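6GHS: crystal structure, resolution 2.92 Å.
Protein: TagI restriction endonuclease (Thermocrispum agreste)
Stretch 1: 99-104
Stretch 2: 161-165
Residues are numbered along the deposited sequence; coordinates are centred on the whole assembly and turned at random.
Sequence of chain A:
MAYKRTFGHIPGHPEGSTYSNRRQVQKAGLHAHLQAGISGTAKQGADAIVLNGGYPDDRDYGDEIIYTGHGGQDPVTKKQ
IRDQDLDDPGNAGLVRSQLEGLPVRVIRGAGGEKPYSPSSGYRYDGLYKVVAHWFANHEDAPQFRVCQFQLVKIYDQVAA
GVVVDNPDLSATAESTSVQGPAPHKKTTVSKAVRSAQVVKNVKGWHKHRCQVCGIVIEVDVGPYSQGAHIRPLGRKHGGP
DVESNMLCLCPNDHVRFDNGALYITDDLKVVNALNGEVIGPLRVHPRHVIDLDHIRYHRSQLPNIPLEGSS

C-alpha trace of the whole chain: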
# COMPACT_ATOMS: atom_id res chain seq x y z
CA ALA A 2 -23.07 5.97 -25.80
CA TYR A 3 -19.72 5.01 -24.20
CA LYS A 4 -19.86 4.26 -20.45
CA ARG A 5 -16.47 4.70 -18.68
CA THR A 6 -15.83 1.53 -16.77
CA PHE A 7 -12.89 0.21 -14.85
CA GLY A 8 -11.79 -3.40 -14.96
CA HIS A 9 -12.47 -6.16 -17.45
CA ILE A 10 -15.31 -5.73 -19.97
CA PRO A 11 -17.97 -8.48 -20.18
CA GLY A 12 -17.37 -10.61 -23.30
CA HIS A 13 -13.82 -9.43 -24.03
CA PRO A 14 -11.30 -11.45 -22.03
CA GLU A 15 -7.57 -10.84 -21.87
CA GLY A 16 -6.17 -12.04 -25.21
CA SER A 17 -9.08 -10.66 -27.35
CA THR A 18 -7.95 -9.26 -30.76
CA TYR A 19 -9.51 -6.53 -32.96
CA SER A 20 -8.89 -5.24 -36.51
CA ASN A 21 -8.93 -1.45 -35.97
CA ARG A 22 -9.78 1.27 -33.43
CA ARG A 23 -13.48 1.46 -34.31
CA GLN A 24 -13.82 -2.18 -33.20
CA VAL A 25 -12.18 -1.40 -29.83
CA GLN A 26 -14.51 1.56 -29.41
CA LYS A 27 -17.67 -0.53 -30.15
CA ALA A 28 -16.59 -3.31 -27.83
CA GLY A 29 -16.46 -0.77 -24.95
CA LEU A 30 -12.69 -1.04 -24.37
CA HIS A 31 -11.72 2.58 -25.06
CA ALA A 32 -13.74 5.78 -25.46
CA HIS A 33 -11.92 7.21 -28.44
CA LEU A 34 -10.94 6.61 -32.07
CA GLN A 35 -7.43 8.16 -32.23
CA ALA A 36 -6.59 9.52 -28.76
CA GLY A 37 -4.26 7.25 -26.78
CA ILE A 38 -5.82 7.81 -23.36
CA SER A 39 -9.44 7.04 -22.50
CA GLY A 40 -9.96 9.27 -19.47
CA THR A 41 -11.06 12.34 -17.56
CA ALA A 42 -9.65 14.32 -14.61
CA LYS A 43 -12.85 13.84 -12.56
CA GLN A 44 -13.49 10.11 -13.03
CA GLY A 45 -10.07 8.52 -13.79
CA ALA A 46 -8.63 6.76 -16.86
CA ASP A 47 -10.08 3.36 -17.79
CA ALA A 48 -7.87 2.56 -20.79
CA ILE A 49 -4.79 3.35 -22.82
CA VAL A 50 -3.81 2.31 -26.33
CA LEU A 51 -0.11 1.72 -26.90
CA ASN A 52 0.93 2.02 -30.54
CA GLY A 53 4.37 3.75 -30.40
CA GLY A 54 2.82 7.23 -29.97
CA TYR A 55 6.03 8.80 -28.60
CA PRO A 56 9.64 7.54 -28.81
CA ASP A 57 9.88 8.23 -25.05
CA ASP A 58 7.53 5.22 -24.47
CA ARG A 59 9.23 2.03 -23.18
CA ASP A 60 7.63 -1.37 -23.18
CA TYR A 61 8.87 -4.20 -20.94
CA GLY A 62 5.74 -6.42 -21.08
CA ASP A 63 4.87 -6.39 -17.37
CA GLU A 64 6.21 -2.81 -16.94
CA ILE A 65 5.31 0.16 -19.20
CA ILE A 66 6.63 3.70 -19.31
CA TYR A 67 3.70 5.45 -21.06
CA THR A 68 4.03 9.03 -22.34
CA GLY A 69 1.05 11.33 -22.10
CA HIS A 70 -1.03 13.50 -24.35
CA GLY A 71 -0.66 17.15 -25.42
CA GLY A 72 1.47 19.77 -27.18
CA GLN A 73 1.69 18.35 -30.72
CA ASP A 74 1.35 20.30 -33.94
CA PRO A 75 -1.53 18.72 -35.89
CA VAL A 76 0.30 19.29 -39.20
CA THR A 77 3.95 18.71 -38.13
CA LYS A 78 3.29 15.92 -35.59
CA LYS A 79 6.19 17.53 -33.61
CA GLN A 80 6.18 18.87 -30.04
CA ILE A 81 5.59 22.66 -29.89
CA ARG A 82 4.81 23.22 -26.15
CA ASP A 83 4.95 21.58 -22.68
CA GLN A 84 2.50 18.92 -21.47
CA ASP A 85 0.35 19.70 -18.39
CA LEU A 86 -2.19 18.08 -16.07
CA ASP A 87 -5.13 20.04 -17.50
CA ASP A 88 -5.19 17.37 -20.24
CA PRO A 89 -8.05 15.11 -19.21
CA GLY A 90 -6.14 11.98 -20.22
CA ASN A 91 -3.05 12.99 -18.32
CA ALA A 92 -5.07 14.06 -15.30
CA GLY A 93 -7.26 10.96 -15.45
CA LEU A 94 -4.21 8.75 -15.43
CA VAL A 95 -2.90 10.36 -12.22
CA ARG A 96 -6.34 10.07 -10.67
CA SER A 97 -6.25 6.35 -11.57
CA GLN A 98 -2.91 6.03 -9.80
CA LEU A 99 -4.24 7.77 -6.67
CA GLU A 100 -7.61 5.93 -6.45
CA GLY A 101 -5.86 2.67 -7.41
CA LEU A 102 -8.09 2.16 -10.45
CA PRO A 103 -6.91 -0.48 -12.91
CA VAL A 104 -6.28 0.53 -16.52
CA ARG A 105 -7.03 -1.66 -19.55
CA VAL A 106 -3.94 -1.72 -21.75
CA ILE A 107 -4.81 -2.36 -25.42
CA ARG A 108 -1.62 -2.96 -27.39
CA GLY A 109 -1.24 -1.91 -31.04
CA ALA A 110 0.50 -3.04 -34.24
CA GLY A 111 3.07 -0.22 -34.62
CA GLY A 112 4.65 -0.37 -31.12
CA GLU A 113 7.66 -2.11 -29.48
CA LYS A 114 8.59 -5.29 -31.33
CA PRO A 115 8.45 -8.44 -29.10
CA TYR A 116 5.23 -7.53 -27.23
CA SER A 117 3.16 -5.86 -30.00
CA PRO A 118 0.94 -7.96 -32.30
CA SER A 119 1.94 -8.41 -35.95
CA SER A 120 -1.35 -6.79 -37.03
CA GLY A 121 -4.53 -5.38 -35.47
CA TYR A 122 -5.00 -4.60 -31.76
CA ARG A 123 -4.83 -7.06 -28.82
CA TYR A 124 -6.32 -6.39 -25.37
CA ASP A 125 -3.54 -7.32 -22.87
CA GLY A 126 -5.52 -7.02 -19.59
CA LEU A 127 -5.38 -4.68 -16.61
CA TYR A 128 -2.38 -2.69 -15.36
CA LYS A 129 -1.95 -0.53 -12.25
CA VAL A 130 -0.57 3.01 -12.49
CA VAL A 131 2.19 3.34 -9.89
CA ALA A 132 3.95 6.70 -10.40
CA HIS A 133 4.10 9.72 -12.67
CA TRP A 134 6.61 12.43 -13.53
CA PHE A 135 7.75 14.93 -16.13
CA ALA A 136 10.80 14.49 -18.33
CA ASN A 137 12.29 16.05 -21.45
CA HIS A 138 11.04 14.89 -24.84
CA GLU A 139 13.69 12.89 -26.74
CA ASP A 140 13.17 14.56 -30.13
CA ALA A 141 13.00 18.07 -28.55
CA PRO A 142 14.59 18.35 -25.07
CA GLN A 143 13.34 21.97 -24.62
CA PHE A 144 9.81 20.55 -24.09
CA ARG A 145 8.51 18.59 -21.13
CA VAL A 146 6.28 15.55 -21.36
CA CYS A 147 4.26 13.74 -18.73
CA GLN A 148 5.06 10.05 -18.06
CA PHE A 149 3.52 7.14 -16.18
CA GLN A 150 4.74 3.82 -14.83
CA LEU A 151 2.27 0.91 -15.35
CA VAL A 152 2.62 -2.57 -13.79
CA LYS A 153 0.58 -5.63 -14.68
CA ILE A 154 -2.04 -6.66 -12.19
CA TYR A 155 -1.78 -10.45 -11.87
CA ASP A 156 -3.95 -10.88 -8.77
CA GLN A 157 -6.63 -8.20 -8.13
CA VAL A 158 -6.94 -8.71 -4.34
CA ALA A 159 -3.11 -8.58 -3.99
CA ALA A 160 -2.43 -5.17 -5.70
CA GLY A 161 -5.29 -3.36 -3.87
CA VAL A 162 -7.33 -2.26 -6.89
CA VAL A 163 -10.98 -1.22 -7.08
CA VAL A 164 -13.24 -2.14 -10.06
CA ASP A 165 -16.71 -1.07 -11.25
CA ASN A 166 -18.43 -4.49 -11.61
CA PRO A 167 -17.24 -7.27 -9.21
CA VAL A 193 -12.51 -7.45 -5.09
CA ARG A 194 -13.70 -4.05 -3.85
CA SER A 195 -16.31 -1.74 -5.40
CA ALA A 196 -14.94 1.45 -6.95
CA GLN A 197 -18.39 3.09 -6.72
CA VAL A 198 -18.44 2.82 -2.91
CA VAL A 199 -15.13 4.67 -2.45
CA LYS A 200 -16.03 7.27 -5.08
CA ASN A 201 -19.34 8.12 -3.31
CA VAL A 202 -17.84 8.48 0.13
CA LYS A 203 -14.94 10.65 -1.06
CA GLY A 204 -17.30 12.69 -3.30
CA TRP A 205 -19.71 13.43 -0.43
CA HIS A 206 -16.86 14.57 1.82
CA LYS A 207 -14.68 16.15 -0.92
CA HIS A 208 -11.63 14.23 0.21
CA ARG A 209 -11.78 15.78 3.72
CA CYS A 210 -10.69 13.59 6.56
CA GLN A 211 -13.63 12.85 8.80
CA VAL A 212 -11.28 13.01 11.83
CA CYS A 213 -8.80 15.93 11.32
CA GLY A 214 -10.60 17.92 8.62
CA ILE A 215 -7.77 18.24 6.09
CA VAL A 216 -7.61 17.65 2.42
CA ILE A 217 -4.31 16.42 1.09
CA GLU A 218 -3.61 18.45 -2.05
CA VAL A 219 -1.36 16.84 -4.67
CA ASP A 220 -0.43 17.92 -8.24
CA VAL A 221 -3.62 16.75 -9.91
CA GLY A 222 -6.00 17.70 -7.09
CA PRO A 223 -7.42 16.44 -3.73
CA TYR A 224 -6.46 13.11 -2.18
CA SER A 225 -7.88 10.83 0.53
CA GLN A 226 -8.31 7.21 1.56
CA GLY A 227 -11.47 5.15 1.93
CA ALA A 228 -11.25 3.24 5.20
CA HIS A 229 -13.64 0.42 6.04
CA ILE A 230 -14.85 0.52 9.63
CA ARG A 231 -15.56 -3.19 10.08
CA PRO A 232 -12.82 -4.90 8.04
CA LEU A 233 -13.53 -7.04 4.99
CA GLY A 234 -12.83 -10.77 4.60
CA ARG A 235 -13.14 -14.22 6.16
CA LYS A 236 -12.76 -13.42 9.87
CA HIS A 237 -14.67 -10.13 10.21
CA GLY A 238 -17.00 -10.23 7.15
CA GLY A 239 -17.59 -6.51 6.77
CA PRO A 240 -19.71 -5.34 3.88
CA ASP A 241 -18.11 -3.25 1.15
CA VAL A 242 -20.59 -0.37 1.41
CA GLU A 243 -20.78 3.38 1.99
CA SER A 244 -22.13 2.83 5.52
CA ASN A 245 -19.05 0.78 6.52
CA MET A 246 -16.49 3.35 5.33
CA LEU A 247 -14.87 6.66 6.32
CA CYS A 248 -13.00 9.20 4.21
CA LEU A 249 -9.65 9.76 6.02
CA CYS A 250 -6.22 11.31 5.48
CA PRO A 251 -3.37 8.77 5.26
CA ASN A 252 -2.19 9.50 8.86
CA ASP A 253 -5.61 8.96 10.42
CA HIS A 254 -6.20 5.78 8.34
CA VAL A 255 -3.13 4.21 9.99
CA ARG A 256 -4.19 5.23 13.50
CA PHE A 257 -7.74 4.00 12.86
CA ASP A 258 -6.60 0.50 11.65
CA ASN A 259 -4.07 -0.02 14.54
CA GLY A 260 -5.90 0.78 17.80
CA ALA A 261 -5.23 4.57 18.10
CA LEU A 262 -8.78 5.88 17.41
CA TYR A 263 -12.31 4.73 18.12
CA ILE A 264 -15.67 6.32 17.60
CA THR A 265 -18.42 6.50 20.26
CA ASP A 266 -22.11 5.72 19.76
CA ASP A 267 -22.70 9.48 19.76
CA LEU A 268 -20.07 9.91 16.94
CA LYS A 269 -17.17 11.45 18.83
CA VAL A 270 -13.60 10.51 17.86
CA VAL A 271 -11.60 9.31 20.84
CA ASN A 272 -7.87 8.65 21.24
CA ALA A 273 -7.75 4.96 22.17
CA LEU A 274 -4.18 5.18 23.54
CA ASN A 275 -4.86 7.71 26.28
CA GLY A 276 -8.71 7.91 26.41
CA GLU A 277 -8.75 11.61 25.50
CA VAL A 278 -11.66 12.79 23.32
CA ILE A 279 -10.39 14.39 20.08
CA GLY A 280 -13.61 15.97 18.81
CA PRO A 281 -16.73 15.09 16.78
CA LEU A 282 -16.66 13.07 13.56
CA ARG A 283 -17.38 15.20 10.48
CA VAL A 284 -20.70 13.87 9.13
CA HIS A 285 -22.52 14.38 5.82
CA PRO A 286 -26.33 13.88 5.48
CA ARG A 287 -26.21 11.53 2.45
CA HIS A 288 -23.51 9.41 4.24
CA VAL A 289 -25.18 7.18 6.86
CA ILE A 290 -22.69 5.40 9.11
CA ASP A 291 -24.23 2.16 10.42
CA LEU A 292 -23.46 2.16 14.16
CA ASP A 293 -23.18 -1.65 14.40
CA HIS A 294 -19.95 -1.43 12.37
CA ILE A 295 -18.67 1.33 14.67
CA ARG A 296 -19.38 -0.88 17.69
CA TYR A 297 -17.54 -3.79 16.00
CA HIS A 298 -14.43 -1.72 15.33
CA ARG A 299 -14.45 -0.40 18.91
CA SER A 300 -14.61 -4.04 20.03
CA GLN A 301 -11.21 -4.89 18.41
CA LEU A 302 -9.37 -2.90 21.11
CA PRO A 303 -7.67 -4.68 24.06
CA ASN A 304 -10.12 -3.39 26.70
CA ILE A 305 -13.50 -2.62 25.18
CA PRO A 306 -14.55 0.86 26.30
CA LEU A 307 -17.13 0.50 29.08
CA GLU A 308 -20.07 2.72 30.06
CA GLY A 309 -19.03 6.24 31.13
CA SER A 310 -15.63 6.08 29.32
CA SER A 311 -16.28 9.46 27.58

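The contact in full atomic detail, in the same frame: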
# COMPACT_ATOMS: atom_id res chain seq x y z
N LEU A 99 -3.87 7.43 -8.04
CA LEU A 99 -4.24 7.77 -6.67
C LEU A 99 -5.41 6.94 -6.10
O LEU A 99 -5.35 6.51 -4.94
CB LEU A 99 -4.59 9.25 -6.55
CG LEU A 99 -3.45 10.23 -6.85
CD1 LEU A 99 -3.98 11.65 -6.68
CD2 LEU A 99 -2.21 10.00 -5.99
N GLU A 100 -6.47 6.75 -6.88
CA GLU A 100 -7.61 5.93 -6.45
C GLU A 100 -7.33 4.44 -6.58
O GLU A 100 -8.16 3.63 -6.13
CB GLU A 100 -8.86 6.24 -7.27
CG GLU A 100 -9.31 7.68 -7.24
CD GLU A 100 -9.52 8.18 -5.84
OE1 GLU A 100 -10.15 7.45 -5.05
OE2 GLU A 100 -9.04 9.30 -5.56
N GLY A 101 -6.21 4.07 -7.20
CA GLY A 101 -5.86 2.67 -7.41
C GLY A 101 -6.84 2.00 -8.35
O GLY A 101 -7.33 0.91 -8.07
N LEU A 102 -7.14 2.67 -9.47
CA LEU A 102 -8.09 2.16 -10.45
C LEU A 102 -7.29 1.49 -11.52
O LEU A 102 -6.36 2.10 -12.03
CB LEU A 102 -8.89 3.29 -11.07
CG LEU A 102 -9.91 3.91 -10.11
CD1 LEU A 102 -10.27 5.32 -10.55
CD2 LEU A 102 -11.17 3.07 -9.98
N PRO A 103 -7.65 0.25 -11.89
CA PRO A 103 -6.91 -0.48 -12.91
C PRO A 103 -7.19 0.07 -14.30
O PRO A 103 -8.28 0.59 -14.54
CB PRO A 103 -7.45 -1.89 -12.78
CG PRO A 103 -8.86 -1.69 -12.35
CD PRO A 103 -8.86 -0.49 -11.47
N VAL A 104 -6.22 -0.06 -15.19
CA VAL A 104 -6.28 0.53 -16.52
C VAL A 104 -6.13 -0.56 -17.57
O VAL A 104 -5.09 -1.20 -17.63
CB VAL A 104 -5.13 1.55 -16.73
CG1 VAL A 104 -5.10 2.06 -18.16
CG2 VAL A 104 -5.24 2.70 -15.74
N GLY A 161 -4.47 -4.34 -4.60
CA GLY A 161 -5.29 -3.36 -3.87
C GLY A 161 -6.25 -2.54 -4.72
O GLY A 161 -6.76 -1.51 -4.27
N VAL A 162 -6.52 -3.02 -5.93
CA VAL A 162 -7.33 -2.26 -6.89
C VAL A 162 -8.83 -2.32 -6.62
O VAL A 162 -9.33 -3.22 -5.93
CB VAL A 162 -7.04 -2.66 -8.37
CG1 VAL A 162 -5.59 -2.35 -8.72
CG2 VAL A 162 -7.39 -4.12 -8.67
N VAL A 163 -9.53 -1.34 -7.19
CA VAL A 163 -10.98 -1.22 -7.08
C VAL A 163 -11.57 -1.21 -8.50
O VAL A 163 -11.06 -0.50 -9.37
CB VAL A 163 -11.40 0.03 -6.26
CG1 VAL A 163 -10.97 -0.12 -4.81
CG2 VAL A 163 -10.81 1.32 -6.81
N VAL A 164 -12.62 -2.00 -8.73
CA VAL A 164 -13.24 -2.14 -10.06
C VAL A 164 -14.74 -1.84 -10.00
O VAL A 164 -15.35 -1.92 -8.93
CB VAL A 164 -12.99 -3.55 -10.65
CG1 VAL A 164 -11.50 -3.89 -10.63
CG2 VAL A 164 -13.81 -4.63 -9.93
N ASP A 165 -15.31 -1.52 -11.17
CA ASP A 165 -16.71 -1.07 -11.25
C ASP A 165 -17.73 -2.19 -11.05
O ASP A 165 -18.65 -2.04 -10.25
CB ASP A 165 -17.00 -0.31 -12.56
CG ASP A 165 -17.14 1.19 -12.36
OD1 ASP A 165 -17.70 1.63 -11.33
OD2 ASP A 165 -16.70 1.94 -13.25

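The contact is small, burying 247 Å² over both sides, and one hydrogen bond sets its register: Val163 N donates to Gly101 O at 3.3 Å, with an angle of 154° at the hydrogen. The same oxygen receives a CA-H...O contact from Val162, with Val162 CA 3.4 Å from Gly101 O. Gly101 is the first residue to leave the helix, and it does so with positive phi, a conformation that glycine adopts easily. A CB here would point toward the other stretch; Gly101 CA lies 5.2 Å from Val162 CA.

Around this polar point the fit is largely aliphatic, with backbone oxygens among the partners. Val163, which loses the most surface, sets its CG2 against the turn, with Val163 CG2 3.6 Å from Glu100 O and 3.6 Å from Leu102 CD2. Leu102 starts away from the partner, but its m,t rotamer brings CD2 back to Val163. Pro103 is the main bump from the first stretch. Its CA-to-CB bond points toward the other stretch, and its compact apolar ring sits in the hollow lined by Val162 CB, Val163 O and Val164 CG1: Pro103 CD lies 3.0 Å from Val163 O, a tight fit, and 4.2 Å from Val162 CB, while Pro103 CG meets Val164 CG1 at 3.8 Å.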